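Local coordinates for lipid binding protein (Grifola frondosa, PDB 5H0Q) that binds lipid membranes, apparently recognising domains in which sphingomyelin and cholesterol occur together, at residues A[26-37]-A[65-73]. Residues are numbered along the deposited sequence; the frame is centred on the assembly and turned at random.
Sequences QADMAKVALQRK and VYNATGGPI
Y66 gives the contact its one direct hydrogen bond, OH to the carbonyl O of A33 at 2.6 Å. The acceptor lies at the ring edge, in the ring plane, and the donor stands 33° out of the carbonyl plane. With CG anti to the backbone N (chi1 -171°), the phenol reaches from the strand to the last turn of helix 26-35, where carbonyls run short of backbone N-H partners; A33 O has a further, weak bond from R36 N. A water donates to the same OH. K37 lays its aliphatic stem over one ring face, a CH-pi contact with CG 4.2 Å from the Y66 centroid; its NZ continues to Q41 and E197.

Apolar packing between helix and strand is close: A33 CB meets A68 CB at 3.9 Å, with L34 CD1 alongside. The axes of helix 26-35 and strand segment 65-68 approach to 7.6 Å, their N-to-C directions 143° apart. The helix lies against the turn at 69-72, which connects strand 60-68 of a mixed sheet to strand 73-80 of the five-stranded antiparallel sheet. There the backbones close further, A30 CA lying 3.7 Å from G70 CA. G70 has positive phi, and its lack of a side chain leaves room for the carbonyl O of Q26. M29 bends at chi3 to bring CE 3.3 Å from G70 O.

Polar bonds within the turn hold its shape. N67 OD1 accepts from T69 N, forming an Asx turn, and from T69 OG1, while N67 ND2 donates to G71 O at 2.8 Å and also to I94 O. A water held by T69 OG1 makes a weak link to Q26 NE2.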
ATOM      1  N   GLN A  26      -8.217   0.369  19.503  1.00 23.06           N
ATOM      2  CA  GLN A  26      -7.655   0.356  18.164  1.00 20.41           C
ATOM      3  C   GLN A  26      -8.749   0.282  17.119  1.00 23.41           C
ATOM      4  O   GLN A  26      -8.648   0.917  16.053  1.00 22.23           O
ATOM      5  CB  GLN A  26      -6.685  -0.814  17.987  1.00 26.28           C
ATOM      6  CG  GLN A  26      -5.245  -0.511  18.338  1.00 53.94           C
ATOM      7  CD  GLN A  26      -4.286  -1.312  17.488  1.00 65.95           C
ATOM      8  OE1 GLN A  26      -4.046  -2.485  17.752  1.00 75.54           O
ATOM      9  NE2 GLN A  26      -3.751  -0.686  16.443  1.00 66.11           N
ATOM     10  N   ALA A  27      -9.834  -0.438  17.424  1.00 21.98           N
ATOM     11  CA  ALA A  27     -10.967  -0.489  16.514  1.00 23.31           C
ATOM     12  C   ALA A  27     -11.585   0.888  16.336  1.00 28.02           C
ATOM     13  O   ALA A  27     -11.984   1.245  15.228  1.00 27.83           O
ATOM     14  CB  ALA A  27     -12.022  -1.464  17.018  1.00 28.44           C
ATOM     15  N   ASP A  28     -11.679   1.668  17.417  1.00 23.74           N
ATOM     16  CA  ASP A  28     -12.218   3.031  17.322  1.00 24.34           C
ATOM     17  C   ASP A  28     -11.343   3.891  16.415  1.00 28.67           C
ATOM     18  O   ASP A  28     -11.838   4.625  15.544  1.00 26.43           O
ATOM     19  CB  ASP A  28     -12.293   3.669  18.713  1.00 25.33           C
ATOM     20  CG  ASP A  28     -13.271   2.982  19.650  1.00 26.76           C
ATOM     21  OD1 ASP A  28     -14.279   2.389  19.191  1.00 30.83           O
ATOM     22  OD2 ASP A  28     -13.035   3.036  20.898  1.00 30.51           O
ATOM     23  N   MET A  29     -10.024   3.831  16.608  1.00 24.17           N
ATOM     24  CA  MET A  29      -9.158   4.688  15.810  1.00 24.09           C
ATOM     25  C   MET A  29      -9.152   4.255  14.352  1.00 26.79           C
ATOM     26  O   MET A  29      -9.074   5.097  13.447  1.00 24.26           O
ATOM     27  CB  MET A  29      -7.749   4.677  16.396  1.00 20.87           C
ATOM     28  CG  MET A  29      -7.727   5.222  17.800  1.00 24.35           C
ATOM     29  SD  MET A  29      -6.065   5.339  18.469  1.00 22.54           S
ATOM     30  CE  MET A  29      -5.714   3.657  18.799  1.00 33.60           C
ATOM     31  N   ALA A  30      -9.273   2.954  14.108  1.00 23.34           N
ATOM     32  CA  ALA A  30      -9.338   2.450  12.743  1.00 26.97           C
ATOM     33  C   ALA A  30     -10.623   2.891  12.060  1.00 26.08           C
ATOM     34  O   ALA A  30     -10.617   3.267  10.875  1.00 26.39           O
ATOM     35  CB  ALA A  30      -9.217   0.925  12.767  1.00 28.98           C
ATOM     36  N   LYS A  31     -11.736   2.884  12.796  1.00 25.34           N
ATOM     37  CA  LYS A  31     -13.012   3.295  12.218  1.00 32.71           C
ATOM     38  C   LYS A  31     -12.957   4.748  11.785  1.00 33.60           C
ATOM     39  O   LYS A  31     -13.386   5.094  10.682  1.00 35.96           O
ATOM     40  CB  LYS A  31     -14.138   3.090  13.226  1.00 33.03           C
ATOM     41  CG  LYS A  31     -15.502   3.588  12.740  1.00 33.18           C
ATOM     42  CD  LYS A  31     -16.573   3.389  13.799  1.00 40.65           C
ATOM     43  CE  LYS A  31     -17.866   4.094  13.414  1.00 62.69           C
ATOM     44  NZ  LYS A  31     -18.939   3.916  14.431  1.00 77.59           N
ATOM     45  N   VAL A  32     -12.397   5.611  12.627  1.00 27.15           N
ATOM     46  CA  VAL A  32     -12.299   7.023  12.277  1.00 29.21           C
ATOM     47  C   VAL A  32     -11.393   7.208  11.070  1.00 30.68           C
ATOM     48  O   VAL A  32     -11.725   7.936  10.130  1.00 29.97           O
ATOM     49  CB  VAL A  32     -11.824   7.824  13.504  1.00 34.07           C
ATOM     50  CG1 VAL A  32     -11.649   9.298  13.155  1.00 30.23           C
ATOM     51  CG2 VAL A  32     -12.849   7.710  14.588  1.00 29.98           C
ATOM     52  N   ALA A  33     -10.262   6.513  11.036  1.00 27.49           N
ATOM     53  CA  ALA A  33      -9.371   6.647   9.882  1.00 25.21           C
ATOM     54  C   ALA A  33     -10.074   6.238   8.596  1.00 27.50           C
ATOM     55  O   ALA A  33      -9.954   6.908   7.566  1.00 29.66           O
ATOM     56  CB  ALA A  33      -8.100   5.816  10.080  1.00 24.41           C
ATOM     57  N   LEU A  34     -10.804   5.130   8.627  1.00 29.83           N
ATOM     58  CA  LEU A  34     -11.517   4.720   7.426  1.00 43.80           C
ATOM     59  C   LEU A  34     -12.568   5.753   7.049  1.00 43.46           C
ATOM     60  O   LEU A  34     -12.815   5.994   5.853  1.00 37.90           O
ATOM     61  CB  LEU A  34     -12.117   3.330   7.646  1.00 37.42           C
ATOM     62  CG  LEU A  34     -12.527   2.496   6.435  1.00 51.04           C
ATOM     63  CD1 LEU A  34     -11.364   2.318   5.498  1.00 40.90           C
ATOM     64  CD2 LEU A  34     -13.057   1.138   6.881  1.00 44.84           C
ATOM     65  N   GLN A  35     -13.146   6.435   8.043  1.00 39.06           N
ATOM     66  CA  GLN A  35     -14.117   7.488   7.740  1.00 36.77           C
ATOM     67  C   GLN A  35     -13.453   8.713   7.119  1.00 38.13           C
ATOM     68  O   GLN A  35     -14.077   9.403   6.300  1.00 41.07           O
ATOM     69  CB  GLN A  35     -14.873   7.913   9.002  1.00 54.23           C
ATOM     70  CG  GLN A  35     -15.803   6.861   9.559  1.00 68.54           C
ATOM     71  CD  GLN A  35     -16.406   7.243  10.904  1.00 68.23           C
ATOM     72  OE1 GLN A  35     -15.821   8.003  11.680  1.00 52.08           O
ATOM     73  NE2 GLN A  35     -17.589   6.710  11.186  1.00 63.60           N
ATOM     74  N   ARG A  36     -12.219   9.020   7.510  1.00 36.08           N
ATOM     75  CA  ARG A  36     -11.482  10.180   7.020  1.00 36.43           C
ATOM     76  C   ARG A  36     -10.676   9.887   5.759  1.00 36.91           C
ATOM     77  O   ARG A  36      -9.881  10.737   5.333  1.00 40.93           O
ATOM     78  CB  ARG A  36     -10.542  10.708   8.105  1.00 32.69           C
ATOM     79  CG  ARG A  36     -11.241  11.203   9.379  1.00 37.75           C
ATOM     80  CD  ARG A  36     -11.638  12.674   9.255  1.00 44.62           C
ATOM     81  NE  ARG A  36     -12.202  13.136  10.524  1.00 40.87           N
ATOM     82  CZ  ARG A  36     -13.438  12.881  10.922  1.00 48.90           C
ATOM     83  NH1 ARG A  36     -14.254  12.186  10.140  1.00 53.05           N
ATOM     84  NH2 ARG A  36     -13.855  13.324  12.100  1.00 51.43           N
ATOM     85  N   LYS A  37     -10.880   8.724   5.140  1.00 33.14           N
ATOM     86  CA  LYS A  37     -10.044   8.340   4.007  1.00 31.76           C
ATOM     87  C   LYS A  37     -10.038   9.411   2.925  1.00 39.40           C
ATOM     88  O   LYS A  37      -9.007   9.666   2.302  1.00 38.62           O
ATOM     89  CB  LYS A  37     -10.519   7.011   3.422  1.00 39.69           C
ATOM     90  CG  LYS A  37      -9.747   6.567   2.173  1.00 40.11           C
ATOM     91  CD  LYS A  37     -10.218   5.215   1.688  1.00 40.44           C
ATOM     92  CE  LYS A  37      -9.448   4.733   0.483  1.00 43.11           C
ATOM     93  NZ  LYS A  37      -9.754   5.532  -0.753  1.00 39.96           N
ATOM     94  N   VAL A  65      -0.947   4.511  -0.632  1.00 22.73           N
ATOM     95  CA  VAL A  65      -1.160   3.579   0.482  1.00 21.38           C
ATOM     96  C   VAL A  65      -1.855   4.341   1.591  1.00 17.63           C
ATOM     97  O   VAL A  65      -1.338   5.372   2.027  1.00 20.46           O
ATOM     98  CB  VAL A  65       0.179   3.031   1.001  1.00 20.19           C
ATOM     99  CG1 VAL A  65      -0.062   2.101   2.178  1.00 20.70           C
ATOM    100  CG2 VAL A  65       0.963   2.386  -0.107  1.00 19.41           C
ATOM    101  N   TYR A  66      -2.989   3.821   2.092  1.00 20.59           N
ATOM    102  CA  TYR A  66      -3.713   4.437   3.197  1.00 18.89           C
ATOM    103  C   TYR A  66      -3.716   3.468   4.370  1.00 19.30           C
ATOM    104  O   TYR A  66      -4.168   2.327   4.229  1.00 19.46           O
ATOM    105  CB  TYR A  66      -5.160   4.805   2.841  1.00 19.50           C
ATOM    106  CG  TYR A  66      -5.842   5.629   3.892  1.00 22.73           C
ATOM    107  CD1 TYR A  66      -5.330   6.858   4.265  1.00 22.71           C
ATOM    108  CD2 TYR A  66      -6.995   5.171   4.533  1.00 23.21           C
ATOM    109  CE1 TYR A  66      -5.970   7.640   5.213  1.00 23.45           C
ATOM    110  CE2 TYR A  66      -7.628   5.945   5.480  1.00 21.24           C
ATOM    111  CZ  TYR A  66      -7.105   7.159   5.823  1.00 22.09           C
ATOM    112  OH  TYR A  66      -7.723   7.954   6.739  1.00 26.34           O
ATOM    113  N   ASN A  67      -3.256   3.938   5.524  1.00 20.14           N
ATOM    114  CA  ASN A  67      -3.247   3.138   6.753  1.00 19.57           C
ATOM    115  C   ASN A  67      -4.450   3.513   7.599  1.00 17.63           C
ATOM    116  O   ASN A  67      -4.497   4.606   8.169  1.00 21.53           O
ATOM    117  CB  ASN A  67      -1.953   3.353   7.525  1.00 18.09           C
ATOM    118  CG  ASN A  67      -1.955   2.619   8.864  1.00 18.97           C
ATOM    119  OD1 ASN A  67      -2.781   1.746   9.081  1.00 20.72           O
ATOM    120  ND2 ASN A  67      -1.078   3.019   9.761  1.00 19.83           N
ATOM    121  N   ALA A  68      -5.428   2.603   7.672  1.00 20.98           N
ATOM    122  CA  ALA A  68      -6.593   2.727   8.541  1.00 18.79           C
ATOM    123  C   ALA A  68      -6.651   1.577   9.546  1.00 21.04           C
ATOM    124  O   ALA A  68      -7.741   1.149   9.912  1.00 23.00           O
ATOM    125  CB  ALA A  68      -7.879   2.771   7.715  1.00 23.60           C
ATOM    126  N   THR A  69      -5.493   1.059   9.975  1.00 18.08           N
ATOM    127  CA  THR A  69      -5.479  -0.067  10.913  1.00 16.10           C
ATOM    128  C   THR A  69      -5.644   0.332  12.365  1.00 21.67           C
ATOM    129  O   THR A  69      -5.716  -0.561  13.222  1.00 25.90           O
ATOM    130  CB  THR A  69      -4.184  -0.844  10.815  1.00 18.22           C
ATOM    131  OG1 THR A  69      -3.099  -0.028  11.260  1.00 19.66           O
ATOM    132  CG2 THR A  69      -3.961  -1.382   9.433  1.00 21.13           C
ATOM    133  N   GLY A  70      -5.681   1.606  12.666  1.00 20.31           N
ATOM    134  CA  GLY A  70      -5.829   2.089  14.008  1.00 22.40           C
ATOM    135  C   GLY A  70      -4.522   2.287  14.745  1.00 23.72           C
ATOM    136  O   GLY A  70      -4.542   2.706  15.910  1.00 27.51           O
ATOM    137  N   GLY A  71      -3.402   1.963  14.126  1.00 21.59           N
ATOM    138  CA  GLY A  71      -2.096   2.230  14.688  1.00 20.97           C
ATOM    139  C   GLY A  71      -1.089   2.383  13.572  1.00 20.93           C
ATOM    140  O   GLY A  71      -1.418   2.216  12.381  1.00 19.73           O
ATOM    141  N   PRO A  72       0.147   2.731  13.917  1.00 19.63           N
ATOM    142  CA  PRO A  72       1.153   2.987  12.877  1.00 20.02           C
ATOM    143  C   PRO A  72       1.665   1.713  12.243  1.00 22.17           C
ATOM    144  O   PRO A  72       1.750   0.656  12.883  1.00 21.58           O
ATOM    145  CB  PRO A  72       2.271   3.696  13.641  1.00 22.06           C
ATOM    146  CG  PRO A  72       2.149   3.166  15.041  1.00 27.62           C
ATOM    147  CD  PRO A  72       0.680   2.990  15.271  1.00 19.08           C
ATOM    148  N   ILE A  73       2.065   1.822  10.982  1.00 17.63           N
ATOM    149  CA  ILE A  73       2.716   0.714  10.294  1.00 16.80           C
ATOM    150  C   ILE A  73       4.101   1.175   9.873  1.00 21.21           C
ATOM    151  O   ILE A  73       4.320   2.366   9.642  1.00 21.67           O
ATOM    152  CB  ILE A  73       1.893   0.198   9.091  1.00 20.50           C
ATOM    153  CG1 ILE A  73       1.730   1.278   8.018  1.00 19.36           C
ATOM    154  CG2 ILE A  73       0.534  -0.320   9.576  1.00 21.35           C
ATOM    155  CD1 ILE A  73       0.880   0.867   6.825  1.00 24.45           C
TER
HETATM  156  O   HOH W   1      -2.115  -1.095  13.438  1.00 33.27           O
HETATM  157  O   HOH W   2      -6.940  10.750   6.781  1.00 24.38           O